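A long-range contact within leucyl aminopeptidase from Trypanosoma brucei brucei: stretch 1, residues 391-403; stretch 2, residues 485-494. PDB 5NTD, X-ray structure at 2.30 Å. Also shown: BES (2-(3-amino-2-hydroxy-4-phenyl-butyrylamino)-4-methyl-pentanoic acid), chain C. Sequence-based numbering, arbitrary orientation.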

# COMPACT_ATOMS: atom_id res chain seq x y z
N PHE G 391 -32.74 38.42 3.89
CA PHE G 391 -31.87 39.24 4.73
C PHE G 391 -30.42 38.86 4.48
O PHE G 391 -30.13 37.81 3.90
CB PHE G 391 -32.20 39.06 6.19
CG PHE G 391 -31.86 37.68 6.72
CD1 PHE G 391 -32.76 36.64 6.61
CD2 PHE G 391 -30.65 37.46 7.38
CE1 PHE G 391 -32.46 35.38 7.13
CE2 PHE G 391 -30.35 36.21 7.91
CZ PHE G 391 -31.25 35.17 7.77
N THR G 392 -29.52 39.71 4.95
CA THR G 392 -28.08 39.42 4.92
C THR G 392 -27.64 39.15 6.35
O THR G 392 -27.85 39.97 7.21
CB THR G 392 -27.26 40.59 4.36
OG1 THR G 392 -27.72 40.88 3.03
CG2 THR G 392 -25.76 40.24 4.26
N PRO G 393 -27.01 37.98 6.61
CA PRO G 393 -26.68 37.65 7.98
C PRO G 393 -25.52 38.44 8.51
O PRO G 393 -24.67 38.88 7.75
CB PRO G 393 -26.31 36.18 7.91
CG PRO G 393 -25.79 36.00 6.53
CD PRO G 393 -26.67 36.87 5.70
N ASP G 394 -25.51 38.60 9.82
CA ASP G 394 -24.40 39.22 10.53
C ASP G 394 -23.30 38.20 10.72
O ASP G 394 -22.13 38.55 10.84
CB ASP G 394 -24.83 39.73 11.91
CG ASP G 394 -25.94 40.79 11.83
OD1 ASP G 394 -25.81 41.74 11.02
OD2 ASP G 394 -26.96 40.62 12.55
N VAL G 395 -23.72 36.96 10.87
CA VAL G 395 -22.83 35.86 11.20
C VAL G 395 -23.24 34.67 10.37
O VAL G 395 -24.41 34.34 10.30
CB VAL G 395 -22.90 35.46 12.68
CG1 VAL G 395 -21.96 34.30 12.97
CG2 VAL G 395 -22.55 36.63 13.58
N VAL G 396 -22.25 34.02 9.78
CA VAL G 396 -22.45 32.74 9.08
C VAL G 396 -21.70 31.66 9.84
O VAL G 396 -20.52 31.81 10.13
CB VAL G 396 -21.95 32.75 7.65
CG1 VAL G 396 -22.06 31.37 7.02
CG2 VAL G 396 -22.73 33.73 6.83
N ILE G 397 -22.43 30.60 10.18
CA ILE G 397 -21.83 29.45 10.85
C ILE G 397 -22.04 28.25 9.97
O ILE G 397 -23.18 27.87 9.68
CB ILE G 397 -22.46 29.14 12.21
CG1 ILE G 397 -22.39 30.35 13.13
CG2 ILE G 397 -21.76 27.95 12.88
CD1 ILE G 397 -23.17 30.17 14.42
N ASP G 398 -20.95 27.67 9.52
CA ASP G 398 -21.07 26.39 8.80
C ASP G 398 -20.51 25.29 9.70
O ASP G 398 -19.53 25.50 10.41
CB ASP G 398 -20.44 26.43 7.41
CG ASP G 398 -18.94 26.24 7.44
OD1 ASP G 398 -18.50 25.10 7.70
OD2 ASP G 398 -18.23 27.25 7.27
N MET G 399 -21.18 24.16 9.68
CA MET G 399 -20.79 23.00 10.47
C MET G 399 -20.70 21.80 9.57
O MET G 399 -21.60 21.54 8.79
CB MET G 399 -21.77 22.71 11.61
CG MET G 399 -21.97 23.90 12.55
SD MET G 399 -23.05 23.53 13.94
CE MET G 399 -21.87 23.29 15.24
N ALA G 400 -19.61 21.06 9.69
CA ALA G 400 -19.30 19.98 8.74
C ALA G 400 -18.33 18.97 9.29
O ALA G 400 -17.37 19.30 9.95
CB ALA G 400 -18.74 20.57 7.48
N THR G 401 -18.62 17.73 8.98
CA THR G 401 -17.68 16.61 9.24
C THR G 401 -16.65 16.57 8.11
O THR G 401 -16.70 15.74 7.21
CB THR G 401 -18.42 15.28 9.32
OG1 THR G 401 -19.32 15.17 8.21
CG2 THR G 401 -19.21 15.22 10.60
N LEU G 402 -15.76 17.53 8.11
CA LEU G 402 -15.11 17.93 6.88
C LEU G 402 -13.76 17.25 6.56
O LEU G 402 -13.52 16.96 5.40
CB LEU G 402 -14.97 19.46 6.78
CG LEU G 402 -14.75 20.01 5.36
CD1 LEU G 402 -15.88 19.62 4.41
CD2 LEU G 402 -14.60 21.51 5.39
N THR G 403 -12.90 17.09 7.54
CA THR G 403 -11.55 16.61 7.28
C THR G 403 -11.09 15.60 8.29
O THR G 403 -11.31 15.76 9.49
CB THR G 403 -10.49 17.75 7.25
OG1 THR G 403 -10.36 18.33 8.55
CG2 THR G 403 -10.85 18.85 6.26
N PRO G 485 -19.91 38.75 -1.87
CA PRO G 485 -19.35 40.07 -1.57
C PRO G 485 -20.28 40.98 -0.73
O PRO G 485 -19.81 41.84 -0.01
CB PRO G 485 -19.15 40.69 -2.95
CG PRO G 485 -19.10 39.55 -3.89
CD PRO G 485 -19.98 38.50 -3.32
N LYS G 486 -21.58 40.73 -0.81
CA LYS G 486 -22.58 41.43 0.03
C LYS G 486 -22.39 41.18 1.53
O LYS G 486 -22.91 41.91 2.37
CB LYS G 486 -24.00 40.96 -0.27
CG LYS G 486 -24.51 41.27 -1.64
CD LYS G 486 -25.93 40.70 -1.72
CE LYS G 486 -26.51 40.75 -3.13
NZ LYS G 486 -27.79 40.00 -3.18
N PHE G 487 -21.67 40.11 1.86
CA PHE G 487 -21.47 39.72 3.26
C PHE G 487 -20.17 40.30 3.77
O PHE G 487 -19.13 40.14 3.15
CB PHE G 487 -21.50 38.21 3.41
CG PHE G 487 -21.17 37.72 4.78
CD1 PHE G 487 -22.11 37.77 5.79
CD2 PHE G 487 -19.92 37.21 5.06
CE1 PHE G 487 -21.81 37.31 7.05
CE2 PHE G 487 -19.61 36.74 6.32
CZ PHE G 487 -20.55 36.80 7.32
N THR G 488 -20.25 40.98 4.90
CA THR G 488 -19.08 41.59 5.54
C THR G 488 -18.96 41.25 7.04
O THR G 488 -18.24 41.89 7.79
CB THR G 488 -19.14 43.12 5.42
OG1 THR G 488 -20.30 43.57 6.12
CG2 THR G 488 -19.21 43.56 3.96
N GLY G 489 -19.67 40.21 7.46
CA GLY G 489 -19.74 39.84 8.88
C GLY G 489 -18.78 38.76 9.29
O GLY G 489 -17.79 38.48 8.61
N ALA G 490 -19.11 38.10 10.38
CA ALA G 490 -18.26 37.07 10.95
C ALA G 490 -18.60 35.73 10.34
O ALA G 490 -19.75 35.37 10.20
CB ALA G 490 -18.40 37.02 12.46
N HIS G 491 -17.57 34.97 10.01
CA HIS G 491 -17.76 33.61 9.49
C HIS G 491 -17.05 32.59 10.37
O HIS G 491 -15.86 32.68 10.59
CB HIS G 491 -17.24 33.48 8.07
CG HIS G 491 -17.27 32.08 7.56
ND1 HIS G 491 -16.20 31.49 6.96
CD2 HIS G 491 -18.25 31.14 7.60
CE1 HIS G 491 -16.51 30.24 6.66
NE2 HIS G 491 -17.74 30.00 7.04
N ILE G 492 -17.84 31.67 10.90
CA ILE G 492 -17.35 30.63 11.77
C ILE G 492 -17.50 29.27 11.08
O ILE G 492 -18.61 28.81 10.86
CB ILE G 492 -18.13 30.56 13.09
CG1 ILE G 492 -18.07 31.91 13.83
CG2 ILE G 492 -17.54 29.46 13.99
CD1 ILE G 492 -19.03 32.02 15.00
N HIS G 493 -16.36 28.66 10.76
CA HIS G 493 -16.34 27.33 10.18
C HIS G 493 -16.01 26.33 11.27
O HIS G 493 -14.99 26.43 11.92
CB HIS G 493 -15.34 27.26 9.04
CG HIS G 493 -15.02 25.85 8.61
ND1 HIS G 493 -15.97 24.99 8.12
CD2 HIS G 493 -13.87 25.14 8.67
CE1 HIS G 493 -15.43 23.81 7.88
NE2 HIS G 493 -14.15 23.89 8.19
N VAL G 494 -16.91 25.40 11.47
CA VAL G 494 -16.79 24.36 12.51
C VAL G 494 -16.58 22.98 11.87
O VAL G 494 -17.46 22.43 11.21
CB VAL G 494 -18.03 24.28 13.41
CG1 VAL G 494 -17.79 23.34 14.59
CG2 VAL G 494 -18.39 25.65 13.93
N2 BES C . -16.39 13.31 5.10
C1 BES C . -14.93 13.23 4.95
C6 BES C . -14.16 13.69 6.21
C7 BES C . -13.99 12.69 7.32
C8 BES C . -14.98 12.52 8.28
C12 BES C . -12.81 11.97 7.45
C9 BES C . -14.82 11.60 9.31
C11 BES C . -12.65 11.04 8.49
C10 BES C . -13.65 10.85 9.42
C2 BES C . -14.58 14.09 3.71
O2 BES C . -15.63 14.15 2.70
C3 BES C . -13.38 13.47 3.06
O3 BES C . -13.66 12.59 2.21
N1 BES C . -12.21 14.00 3.45
C4 BES C . -10.91 13.60 2.98
C13 BES C . -10.46 14.43 1.79
C14 BES C . -9.29 13.84 1.00
C15 BES C . -9.36 12.36 0.66
C16 BES C . -9.16 14.57 -0.32
C5 BES C . -9.89 13.78 4.05
O1 BES C . -9.03 12.90 4.16
O4 BES C . -9.90 14.78 4.77

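The two stretches meet as neighbouring parallel β-strands, joined by a regular ladder of backbone hydrogen bonds and reinforced by an aspartate that holds two histidines of the partner strand. Strand 395-400 and strand 490-494 run at 9° to each other with their axes 4.7 Å apart at closest approach, and the register is unbroken from Val-395 opposite Ala-490 to Met-399 opposite Val-494.

As is usual for parallel pairing, alternate residues of stretch 1 bond through both N and O to two different residues of stretch 2. Asp-394 O accepts from Ala-490 N (3.1 Å), and Val-396 N donates to Ala-490 O (2.9 Å). Val-396 O then receives Ile-492 N at 2.8 Å, nearly linear at 174°. Asp-398 repeats the pattern, its N bonding to Ile-492 O (2.9 Å) and its O to Val-494 N (2.8 Å), before Ala-400 N closes the ladder on Val-494 O (3.0 Å). CA-H...O contacts supplement these bonds, among them Val-395 CA to Ala-490 O and Ile-397 CA to Ile-492 O, both 3.3 Å.

The alternation of side chains gives the sheet two chemically distinct faces. One carries Val-395, Ile-397 and Met-399 beside Ala-490, Ile-492 and Val-494, a purely apolar set. Here Ile-492 CD1 lies 4.2 Å from both Val-395 CG1 and Ile-397 CG1, so a single methyl bridges two successive side chains of the other strand on this face. Further along, Met-399 CG packs against Val-494 CB at 4.1 Å.

The other face bears Val-396, Asp-398, His-491 and His-493. The Asp-398 carboxylate bonds to both imidazoles at their ring edges: OD1 accepts from His-493 ND1 at 2.6 Å, and OD2 from His-491 NE2 at 2.8 Å. The two histidines, two positions apart in sequence, thus meet on one buried acid, one through ND1 and the other through NE2. Leu-402 CD2 approaches His-493 CE1 to 3.5 Å, adding an apolar neighbour to that ring.

Before the strands begin, the CA-to-CB bond of Phe-487 points sideways, but the end of its side chain comes nearer to stretch 1. Val-396 CG2 sits over one face of the Phe-487 ring, 4.1 Å from its centroid, in a CH-pi contact, while Pro-393 O lies near the ring edge, 3.3 Å from Phe-487 CE1. Between this ring and the ladder, Gly-489 CA comes within 3.3 Å of Asp-394 O; an ideal CB on Gly-489 would fall 2.1 Å from that same Asp-394 O, a clash that the absence of a side chain avoids.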